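Local coordinates for protein glycosyl hydrolase, family 38 (Enterococcus faecalis, PDB 5KBP) that probably acts as an alpha-mannosidase of glycoside hydrolase family 38, hydrolysing terminal alpha-linked mannose from carbohydrate substrates, at residues A[99-104]-A[316-321]; A[308-313]-A[349-354]; A[829-834]-A[893-898]; A[103-108]-A[342-347]. One frame throughout, in Å; residues are numbered along the deposited sequence.

Interaction 1: residues A[99-104]-A[316-321]; sequences SSESNV and QLENIA
S99 and E318 meet at the start of helix 100-117, where S99 OG donates a hydrogen bond to the syn lone pair of E318 OE2, 2.5 Å away. This is the tight side. S99 is the N-cap of the helix: with chi1 at 65° its hydroxyl folds back over the first turn and S99 OG accepts from S102 N at 3.1 Å, so one oxygen both caps the helix and grips the glutamate. E101 packs against the same carboxylate with its aliphatic part, E101 CB lying 3.5 Å from E318 CD. The N-cap thus joins two parts of the GH38 fold, the N-terminal domain that carries helix 100-117 and the helical middle domain that carries helix 304-332. A carboxylate in front of a helix N-terminus is probably stabilised by the backbone N-H groups there. The other oxygen lies on the looser side, where one bound water stands in: it donates to E318 OE1 at 2.7 Å and accepts from E101 N at 3.2 Å. R315 also forms a salt bridge with E318 OE1. E101 bends its own carboxylate away, OE1 to a salt bridge with R846 and OE2 to the hydroxyls of Y693 and T832, which keeps E101 OE1 6.2 Å from E318 OE2 although E101 CB packs on E318 CD. S102 OG has its own partner in Q314.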
# COMPACT_ATOMS: atom_id res chain seq x y z
N SER A 99 19.71 -2.28 8.05
CA SER A 99 20.37 -2.55 9.32
C SER A 99 21.26 -3.79 9.21
O SER A 99 21.18 -4.58 8.26
CB SER A 99 19.34 -2.75 10.43
OG SER A 99 18.55 -3.90 10.21
N SER A 100 22.13 -3.94 10.21
CA SER A 100 23.03 -5.09 10.26
C SER A 100 22.24 -6.39 10.30
O SER A 100 22.55 -7.35 9.58
CB SER A 100 23.96 -4.98 11.47
OG SER A 100 24.77 -3.82 11.38
N GLU A 101 21.22 -6.45 11.16
CA GLU A 101 20.41 -7.66 11.26
C GLU A 101 19.61 -7.91 9.98
O GLU A 101 19.44 -9.06 9.57
CB GLU A 101 19.47 -7.57 12.46
CG GLU A 101 20.16 -7.83 13.79
CD GLU A 101 20.68 -9.25 13.90
OE1 GLU A 101 20.00 -10.17 13.41
OE2 GLU A 101 21.77 -9.44 14.48
N SER A 102 19.12 -6.84 9.35
CA SER A 102 18.35 -7.01 8.11
C SER A 102 19.17 -7.70 7.03
O SER A 102 18.63 -8.48 6.24
CB SER A 102 17.84 -5.66 7.62
OG SER A 102 16.88 -5.12 8.51
N ASN A 103 20.47 -7.42 6.99
CA ASN A 103 21.35 -8.14 6.07
C ASN A 103 21.41 -9.62 6.42
O ASN A 103 21.46 -10.48 5.53
CB ASN A 103 22.75 -7.53 6.09
CG ASN A 103 22.80 -6.20 5.35
OD1 ASN A 103 22.74 -6.17 4.12
ND2 ASN A 103 22.93 -5.11 6.09
N VAL A 104 21.42 -9.94 7.72
CA VAL A 104 21.47 -11.34 8.14
C VAL A 104 20.13 -12.02 7.91
O VAL A 104 20.08 -13.17 7.45
CB VAL A 104 21.92 -11.42 9.62
CG1 VAL A 104 21.57 -12.78 10.21
CG2 VAL A 104 23.41 -11.15 9.73
N GLN A 316 11.80 -1.76 15.76
CA GLN A 316 10.59 -2.36 16.30
C GLN A 316 10.66 -3.88 16.29
O GLN A 316 10.13 -4.54 17.19
CB GLN A 316 9.37 -1.87 15.51
CG GLN A 316 8.05 -2.46 15.98
CD GLN A 316 7.65 -1.97 17.35
OE1 GLN A 316 7.84 -0.80 17.69
NE2 GLN A 316 7.10 -2.87 18.16
N LEU A 317 11.31 -4.46 15.28
CA LEU A 317 11.42 -5.91 15.18
C LEU A 317 12.65 -6.45 15.91
O LEU A 317 12.53 -7.38 16.71
CB LEU A 317 11.46 -6.33 13.70
CG LEU A 317 10.19 -6.11 12.88
CD1 LEU A 317 10.41 -6.47 11.42
CD2 LEU A 317 9.04 -6.91 13.47
N GLU A 318 13.82 -5.89 15.63
CA GLU A 318 15.06 -6.44 16.18
C GLU A 318 15.19 -6.19 17.67
O GLU A 318 15.63 -7.06 18.42
CB GLU A 318 16.27 -5.86 15.44
CG GLU A 318 16.20 -5.96 13.93
CD GLU A 318 17.16 -5.02 13.24
OE1 GLU A 318 17.96 -4.37 13.95
OE2 GLU A 318 17.11 -4.91 12.00
N ASN A 319 14.81 -4.99 18.12
CA ASN A 319 15.13 -4.53 19.47
C ASN A 319 13.92 -4.37 20.37
O ASN A 319 14.08 -4.00 21.54
CB ASN A 319 15.90 -3.21 19.38
CG ASN A 319 17.07 -3.27 18.42
OD1 ASN A 319 17.04 -2.66 17.35
ND2 ASN A 319 18.10 -4.02 18.79
N ILE A 320 12.71 -4.64 19.88
CA ILE A 320 11.51 -4.54 20.70
C ILE A 320 10.76 -5.86 20.68
O ILE A 320 10.70 -6.58 21.69
CB ILE A 320 10.60 -3.39 20.24
CG1 ILE A 320 11.39 -2.08 20.13
CG2 ILE A 320 9.44 -3.22 21.20
CD1 ILE A 320 11.93 -1.58 21.44
N ALA A 321 10.18 -6.20 19.53
CA ALA A 321 9.26 -7.33 19.44
C ALA A 321 9.98 -8.65 19.73
O ALA A 321 9.52 -9.44 20.56
CB ALA A 321 8.60 -7.37 18.06
O HOH W 1 20.63 -4.23 13.33

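Interaction 2: residues A[308-313]-A[349-354]; sequences QWNTKV and QNHPHD. With SO4 (sulfate ion), chain F.
The helix that carries N310 passes the turn that carries H351 without close backbone contact: the nearest pair of CA atoms, N310 CA and N350 CA, is 8.3 Å apart. Residues 308-313 are regular helix, bonded from K312 N to Q308 O and from V313 N to W309 O, whereas 349-352 form an irregular connection before a new helix starts at 353. Side chains bridge the gap. H351 NE2 donates to N310 OD1 over 2.8 Å, and the bond is nearly straight, 168° at the hydrogen. The acceptor lies in the plane of the imidazole, at its edge, while the donor sits tilted out of the carbonyl plane; amide and ring planes are 68° apart. N310 holds CG anti to the backbone N (chi1 -168°), which sends the amide out from the helix toward the ring; a buried N-H and a buried carbonyl satisfy one another there. On another side of the same helix turn, K312 is solvent-exposed: its NZ lies 3.3 Å above the plane of the W309 ring, near the rim, and donates to O4 of a sulfate ion, probably from the crystallisation liquor, at 3.1 Å. The bonded pair itself lies within the helical middle domain, where N310 also packs on L347 of helix 337-348 and F372 of helix 362-393, and H351 rests on I91 and I98 of nearby loops.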
# COMPACT_ATOMS: atom_id res chain seq x y z
N GLN A 308 13.78 6.93 7.48
CA GLN A 308 13.27 7.07 8.84
C GLN A 308 12.32 5.93 9.19
O GLN A 308 12.41 5.35 10.28
CB GLN A 308 12.57 8.42 9.00
CG GLN A 308 13.52 9.61 8.96
CD GLN A 308 12.80 10.94 9.13
OE1 GLN A 308 11.70 11.13 8.62
NE2 GLN A 308 13.43 11.86 9.85
N TRP A 309 11.41 5.59 8.28
CA TRP A 309 10.50 4.47 8.52
C TRP A 309 11.26 3.16 8.60
O TRP A 309 10.93 2.29 9.42
CB TRP A 309 9.44 4.41 7.43
CG TRP A 309 8.20 5.18 7.77
CD1 TRP A 309 7.96 6.50 7.50
CD2 TRP A 309 7.04 4.69 8.45
NE1 TRP A 309 6.72 6.85 7.97
CE2 TRP A 309 6.13 5.76 8.56
CE3 TRP A 309 6.69 3.44 8.97
CZ2 TRP A 309 4.89 5.62 9.17
CZ3 TRP A 309 5.46 3.31 9.58
CH2 TRP A 309 4.57 4.39 9.67
N ASN A 310 12.28 2.98 7.76
CA ASN A 310 13.06 1.75 7.80
C ASN A 310 13.77 1.59 9.14
O ASN A 310 13.76 0.50 9.73
CB ASN A 310 14.07 1.73 6.65
CG ASN A 310 14.69 0.36 6.45
OD1 ASN A 310 14.07 -0.66 6.74
ND2 ASN A 310 15.92 0.34 5.96
N THR A 311 14.38 2.66 9.63
CA THR A 311 15.00 2.63 10.96
C THR A 311 13.97 2.29 12.03
O THR A 311 14.24 1.49 12.93
CB THR A 311 15.67 3.97 11.26
OG1 THR A 311 16.77 4.17 10.37
CG2 THR A 311 16.19 4.00 12.69
N LYS A 312 12.77 2.88 11.94
CA LYS A 312 11.75 2.66 12.96
C LYS A 312 11.27 1.22 12.96
O LYS A 312 11.17 0.58 14.02
CB LYS A 312 10.59 3.62 12.74
CG LYS A 312 9.41 3.38 13.67
CD LYS A 312 8.37 4.49 13.56
CE LYS A 312 7.82 4.60 12.15
NZ LYS A 312 6.79 5.66 12.05
N VAL A 313 10.96 0.67 11.78
CA VAL A 313 10.43 -0.69 11.71
C VAL A 313 11.50 -1.70 12.10
O VAL A 313 11.20 -2.72 12.74
CB VAL A 313 9.88 -0.96 10.29
CG1 VAL A 313 9.39 -2.40 10.18
CG2 VAL A 313 8.76 0.01 9.96
N GLN A 349 10.80 -6.62 1.62
CA GLN A 349 10.29 -6.21 0.31
C GLN A 349 10.50 -4.72 0.06
O GLN A 349 10.37 -4.28 -1.09
CB GLN A 349 8.81 -6.57 0.19
CG GLN A 349 8.55 -8.06 0.06
CD GLN A 349 7.09 -8.43 0.22
OE1 GLN A 349 6.20 -7.60 0.02
NE2 GLN A 349 6.84 -9.67 0.61
N ASN A 350 10.81 -3.94 1.09
CA ASN A 350 11.23 -2.55 0.93
C ASN A 350 12.75 -2.42 0.84
O ASN A 350 13.24 -1.29 0.72
CB ASN A 350 10.71 -1.70 2.09
CG ASN A 350 9.25 -1.33 1.94
OD1 ASN A 350 8.68 -1.47 0.86
ND2 ASN A 350 8.65 -0.85 3.01
N HIS A 351 13.48 -3.52 0.91
CA HIS A 351 14.94 -3.50 0.92
C HIS A 351 15.64 -3.77 -0.41
O HIS A 351 16.88 -3.70 -0.43
CB HIS A 351 15.44 -4.49 1.97
CG HIS A 351 15.24 -4.02 3.38
ND1 HIS A 351 15.52 -4.81 4.48
CD2 HIS A 351 14.80 -2.84 3.87
CE1 HIS A 351 15.25 -4.14 5.58
NE2 HIS A 351 14.82 -2.94 5.24
N PRO A 352 14.97 -4.10 -1.52
CA PRO A 352 15.68 -4.07 -2.80
C PRO A 352 16.29 -2.70 -3.05
O PRO A 352 15.70 -1.68 -2.69
CB PRO A 352 14.59 -4.41 -3.82
CG PRO A 352 13.67 -5.28 -3.08
CD PRO A 352 13.64 -4.72 -1.68
N HIS A 353 17.48 -2.69 -3.65
CA HIS A 353 18.28 -1.47 -3.68
C HIS A 353 17.53 -0.31 -4.32
O HIS A 353 17.57 0.82 -3.82
CB HIS A 353 19.62 -1.71 -4.38
CG HIS A 353 19.49 -2.20 -5.79
ND1 HIS A 353 19.19 -3.51 -6.11
CD2 HIS A 353 19.63 -1.56 -6.98
CE1 HIS A 353 19.15 -3.65 -7.42
NE2 HIS A 353 19.41 -2.48 -7.97
N ASP A 354 16.80 -0.56 -5.41
CA ASP A 354 16.02 0.51 -6.03
C ASP A 354 14.89 0.99 -5.13
O ASP A 354 14.44 2.13 -5.28
CB ASP A 354 15.48 0.06 -7.38
CG ASP A 354 16.56 -0.06 -8.43
OD1 ASP A 354 17.64 0.53 -8.24
OD2 ASP A 354 16.33 -0.74 -9.45
S SO4 F . 4.63 4.35 15.41
O1 SO4 F . 3.49 3.50 15.08
O2 SO4 F . 4.42 4.94 16.73
O3 SO4 F . 5.85 3.54 15.43
O4 SO4 F . 4.75 5.41 14.41

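Interaction 3: residues A[829-834]-A[893-898]; sequences IGWTAV and RTWRFE
W831 and W895 touch through the CZ3 and CH2 atoms of their six-membered rings, and the contact is purely apolar. W831 CZ3 lies 3.6 Å from W895 CZ3 and 3.7 Å from W895 CH2, while the two CH2 atoms, of W831 and of W895, are 4.0 Å apart. The ring planes are inclined at 34° with six-membered centroids 5.5 Å apart, an oblique pairing in which the long axes of the side chains run nearly at right angles. Each indole also receives an aliphatic neighbour from its own strand near the rim of one face: I829 CG2 on W831, 3.6 Å above the plane, and R893 CG on W895. The two strands are not backbone neighbours: each pairs antiparallel with strand 843-849, which lies between them, and T832 and A833 both face R846 in a classic beta bulge. The indoles therefore reach toward each other across that middle strand, from W831 on the edge strand 829-836 of the sheet of the C-terminal beta-sandwich domain and from W895 on the interior strand 892-897. H824 meets W831 edge-to-face, and A866 and L869 of strand 864-870 pack on W895.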
# COMPACT_ATOMS: atom_id res chain seq x y z
N ILE A 829 31.18 -3.63 22.93
CA ILE A 829 30.41 -4.60 22.16
C ILE A 829 29.08 -3.98 21.76
O ILE A 829 28.46 -3.26 22.55
CB ILE A 829 30.19 -5.90 22.95
CG1 ILE A 829 31.52 -6.49 23.41
CG2 ILE A 829 29.42 -6.92 22.13
CD1 ILE A 829 31.39 -7.67 24.33
N GLY A 830 28.65 -4.26 20.53
CA GLY A 830 27.32 -3.91 20.08
C GLY A 830 26.44 -5.14 20.04
O GLY A 830 26.82 -6.17 19.47
N TRP A 831 25.27 -5.04 20.67
CA TRP A 831 24.32 -6.14 20.77
C TRP A 831 23.15 -5.86 19.84
O TRP A 831 22.50 -4.81 19.96
CB TRP A 831 23.85 -6.33 22.21
CG TRP A 831 24.99 -6.52 23.16
CD1 TRP A 831 25.62 -5.56 23.90
CD2 TRP A 831 25.65 -7.76 23.47
NE1 TRP A 831 26.63 -6.12 24.65
CE2 TRP A 831 26.66 -7.47 24.40
CE3 TRP A 831 25.47 -9.08 23.05
CZ2 TRP A 831 27.50 -8.46 24.92
CZ3 TRP A 831 26.30 -10.06 23.57
CH2 TRP A 831 27.30 -9.74 24.49
N THR A 832 22.88 -6.78 18.92
CA THR A 832 21.96 -6.53 17.82
C THR A 832 20.75 -7.46 17.76
O THR A 832 19.77 -7.10 17.11
CB THR A 832 22.70 -6.62 16.47
OG1 THR A 832 23.26 -7.93 16.32
CG2 THR A 832 23.81 -5.59 16.40
N ALA A 833 20.79 -8.62 18.40
CA ALA A 833 19.69 -9.57 18.25
C ALA A 833 19.49 -10.39 19.52
O ALA A 833 20.46 -10.87 20.12
CB ALA A 833 19.94 -10.51 17.07
N VAL A 834 18.23 -10.53 19.92
CA VAL A 834 17.79 -11.51 20.91
C VAL A 834 16.47 -12.07 20.39
O VAL A 834 15.46 -11.36 20.37
CB VAL A 834 17.62 -10.92 22.31
CG1 VAL A 834 16.84 -11.89 23.20
CG2 VAL A 834 18.97 -10.62 22.93
N ARG A 893 29.62 -12.67 16.71
CA ARG A 893 29.40 -13.87 17.49
C ARG A 893 27.91 -14.05 17.76
O ARG A 893 27.20 -13.10 18.09
CB ARG A 893 30.17 -13.81 18.81
CG ARG A 893 30.06 -15.08 19.65
CD ARG A 893 31.11 -15.12 20.74
NE ARG A 893 32.46 -15.25 20.19
CZ ARG A 893 33.56 -15.34 20.94
NH1 ARG A 893 33.47 -15.32 22.26
NH2 ARG A 893 34.75 -15.46 20.36
N THR A 894 27.44 -15.29 17.63
CA THR A 894 26.05 -15.65 17.87
C THR A 894 26.00 -16.79 18.87
O THR A 894 26.67 -17.81 18.69
CB THR A 894 25.35 -16.06 16.57
OG1 THR A 894 25.49 -15.01 15.60
CG2 THR A 894 23.87 -16.31 16.82
N TRP A 895 25.20 -16.62 19.92
CA TRP A 895 25.04 -17.62 20.97
C TRP A 895 23.75 -18.42 20.76
O TRP A 895 22.84 -18.01 20.04
CB TRP A 895 25.01 -16.96 22.35
CG TRP A 895 26.32 -16.37 22.79
CD1 TRP A 895 27.24 -16.94 23.61
CD2 TRP A 895 26.84 -15.08 22.43
NE1 TRP A 895 28.30 -16.09 23.80
CE2 TRP A 895 28.08 -14.94 23.08
CE3 TRP A 895 26.37 -14.03 21.63
CZ2 TRP A 895 28.86 -13.79 22.95
CZ3 TRP A 895 27.15 -12.90 21.50
CH2 TRP A 895 28.38 -12.79 22.16
N ARG A 896 23.70 -19.58 21.41
CA ARG A 896 22.51 -20.42 21.44
C ARG A 896 22.34 -20.96 22.85
O ARG A 896 23.25 -21.59 23.39
CB ARG A 896 22.61 -21.58 20.44
CG ARG A 896 21.53 -22.63 20.65
CD ARG A 896 21.89 -23.96 20.00
NE ARG A 896 21.68 -23.95 18.55
CZ ARG A 896 21.77 -25.03 17.78
NH1 ARG A 896 22.05 -26.21 18.32
NH2 ARG A 896 21.57 -24.94 16.48
N PHE A 897 21.16 -20.72 23.43
CA PHE A 897 20.81 -21.23 24.76
C PHE A 897 19.71 -22.27 24.59
O PHE A 897 18.60 -21.94 24.16
CB PHE A 897 20.35 -20.11 25.68
CG PHE A 897 21.44 -19.13 26.04
CD1 PHE A 897 21.71 -18.04 25.23
CD2 PHE A 897 22.19 -19.31 27.19
CE1 PHE A 897 22.71 -17.14 25.56
CE2 PHE A 897 23.19 -18.41 27.53
CZ PHE A 897 23.45 -17.33 26.71
N GLU A 898 20.02 -23.52 24.91
CA GLU A 898 19.04 -24.60 24.78
C GLU A 898 18.05 -24.59 25.94
O GLU A 898 16.85 -24.76 25.74
CB GLU A 898 19.74 -25.96 24.69
CG GLU A 898 20.66 -26.10 23.49
CD GLU A 898 20.54 -27.45 22.82
OE1 GLU A 898 19.98 -28.37 23.44
OE2 GLU A 898 21.00 -27.58 21.66

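Interaction 4: residues A[103-108]-A[342-347]; sequences NVRNML and YAWKTL
Two helices from different parts of the GH38 chain, 100-117 of the N-terminal domain and 337-348 of the middle domain, are joined here by one arginine laid over one tryptophan. R105 and W344 each leave their helix toward the other, and their CA atoms mark the closest backbone approach at 7.7 Å. The aliphatic part does the packing: R105 CG stands 3.6 Å from the centroid of the W344 six-membered ring, only 7° off its normal, a clear CH-pi contact over the face. R105 CB lies beside it, 4.0 Å from W344 CE3. The chain then turns at chi2 (-48°), which bends the guanidinium down the length of the indole. That group is not flat on the ring but inclined by 46°, dipping R105 NH2 to 3.1 Å from W344 NE1 and 3.2 Å from W344 CZ2. NH2 and NE1 are both donors and do not bond each other; both turn to one acceptor, E322 OE2 of helix 304-332, which probably accounts for their closeness. The middle domain is helical, and this carboxylate partner ties the helix before 337-348 into the same joint. R105 NE has a second anionic partner in E101 one turn earlier, and K345 adds a salt bridge to E113 of helix 100-117. On the opposite flank of 342-347, Y342 O accepts from both T346 N and T346 OG1, the hydroxyl at 2.7 Å, while Y342 OH hydrogen-bonds E26 of the second subunit.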
# COMPACT_ATOMS: atom_id res chain seq x y z
N ASN A 103 20.47 -7.42 6.99
CA ASN A 103 21.35 -8.14 6.07
C ASN A 103 21.41 -9.62 6.42
O ASN A 103 21.46 -10.48 5.53
CB ASN A 103 22.75 -7.53 6.09
CG ASN A 103 22.80 -6.20 5.35
OD1 ASN A 103 22.74 -6.17 4.12
ND2 ASN A 103 22.93 -5.11 6.09
N VAL A 104 21.42 -9.94 7.72
CA VAL A 104 21.47 -11.34 8.14
C VAL A 104 20.13 -12.02 7.91
O VAL A 104 20.08 -13.17 7.45
CB VAL A 104 21.92 -11.42 9.62
CG1 VAL A 104 21.57 -12.78 10.21
CG2 VAL A 104 23.41 -11.15 9.73
N ARG A 105 19.02 -11.34 8.22
CA ARG A 105 17.71 -11.92 7.97
C ARG A 105 17.48 -12.20 6.49
O ARG A 105 16.75 -13.13 6.14
CB ARG A 105 16.60 -11.01 8.50
CG ARG A 105 16.79 -10.56 9.94
CD ARG A 105 17.11 -11.73 10.86
NE ARG A 105 17.47 -11.28 12.20
CZ ARG A 105 16.60 -11.09 13.19
NH1 ARG A 105 17.01 -10.67 14.38
NH2 ARG A 105 15.31 -11.30 12.98
N ASN A 106 18.10 -11.40 5.62
CA ASN A 106 18.01 -11.67 4.19
C ASN A 106 18.66 -13.00 3.84
O ASN A 106 18.15 -13.75 3.00
CB ASN A 106 18.67 -10.53 3.41
CG ASN A 106 18.46 -10.65 1.91
OD1 ASN A 106 17.40 -11.07 1.45
ND2 ASN A 106 19.48 -10.28 1.14
N MET A 107 19.78 -13.32 4.49
CA MET A 107 20.44 -14.59 4.25
C MET A 107 19.75 -15.73 5.00
O MET A 107 19.66 -16.85 4.48
CB MET A 107 21.92 -14.51 4.66
CG MET A 107 22.60 -13.21 4.27
SD MET A 107 24.34 -13.14 4.75
CE MET A 107 25.07 -14.14 3.46
N LEU A 108 19.26 -15.45 6.20
CA LEU A 108 18.58 -16.47 6.99
C LEU A 108 17.29 -16.92 6.31
O LEU A 108 17.02 -18.12 6.19
CB LEU A 108 18.30 -15.94 8.40
CG LEU A 108 17.85 -16.89 9.52
CD1 LEU A 108 16.33 -17.03 9.55
CD2 LEU A 108 18.52 -18.25 9.39
N TYR A 342 6.50 -13.38 8.60
CA TYR A 342 5.64 -12.55 7.76
C TYR A 342 6.01 -11.08 7.88
O TYR A 342 5.96 -10.34 6.88
CB TYR A 342 4.18 -12.78 8.15
CG TYR A 342 3.18 -11.89 7.45
CD1 TYR A 342 2.72 -12.19 6.18
CD2 TYR A 342 2.68 -10.75 8.07
CE1 TYR A 342 1.80 -11.38 5.54
CE2 TYR A 342 1.77 -9.93 7.44
CZ TYR A 342 1.33 -10.25 6.17
OH TYR A 342 0.42 -9.44 5.54
N ALA A 343 6.38 -10.63 9.08
CA ALA A 343 6.78 -9.24 9.25
C ALA A 343 8.12 -8.95 8.58
O ALA A 343 8.31 -7.89 7.99
CB ALA A 343 6.83 -8.89 10.74
N TRP A 344 9.06 -9.89 8.68
CA TRP A 344 10.39 -9.66 8.11
C TRP A 344 10.35 -9.65 6.59
O TRP A 344 10.99 -8.80 5.96
CB TRP A 344 11.37 -10.71 8.63
CG TRP A 344 12.01 -10.32 9.92
CD1 TRP A 344 11.76 -10.83 11.15
CD2 TRP A 344 13.01 -9.31 10.10
NE1 TRP A 344 12.54 -10.21 12.09
CE2 TRP A 344 13.32 -9.27 11.47
CE3 TRP A 344 13.67 -8.44 9.23
CZ2 TRP A 344 14.27 -8.39 11.99
CZ3 TRP A 344 14.61 -7.57 9.75
CH2 TRP A 344 14.90 -7.55 11.12
N LYS A 345 9.62 -10.60 5.99
CA LYS A 345 9.49 -10.60 4.53
C LYS A 345 8.82 -9.33 4.04
O LYS A 345 9.23 -8.76 3.01
CB LYS A 345 8.71 -11.83 4.08
CG LYS A 345 9.47 -13.14 4.20
CD LYS A 345 8.61 -14.33 3.81
CE LYS A 345 9.39 -15.63 3.95
NZ LYS A 345 8.49 -16.81 3.84
N THR A 346 7.81 -8.85 4.76
CA THR A 346 7.17 -7.59 4.40
C THR A 346 8.16 -6.44 4.45
O THR A 346 8.16 -5.56 3.58
CB THR A 346 5.98 -7.32 5.33
OG1 THR A 346 5.03 -8.38 5.21
CG2 THR A 346 5.31 -6.00 4.97
N LEU A 347 9.03 -6.43 5.47
CA LEU A 347 10.03 -5.36 5.57
C LEU A 347 11.12 -5.53 4.52
O LEU A 347 11.58 -4.54 3.93
CB LEU A 347 10.63 -5.34 6.97
CG LEU A 347 11.72 -4.28 7.19
CD1 LEU A 347 11.17 -2.88 6.96
CD2 LEU A 347 12.33 -4.41 8.58

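How the interactions relate
All four contacts are buried, but interactions 1, 2 and 4 cluster near the centre of the chain, while the centre of interaction 3, in the C-terminal sheet, lies about 18 Å from the centre of the chain. Interactions 1 and 4 use helix 100-117 on one side, and interactions 1 and 2 share helix 304-332. The cluster is continuous: E318 CG of interaction 1 packs 3.5 Å from W344 CH2 of interaction 4, and N310 OD1 of interaction 2 touches L347 CD1 of interaction 4 at 3.7 Å. Chemistry follows place. Hydrogen bonds dominate interactions 1 and 2, aliphatic-on-indole packing marks interaction 4, and two indoles alone make interaction 3, whose T832 probably hydrogen-bonds E101 of interaction 1.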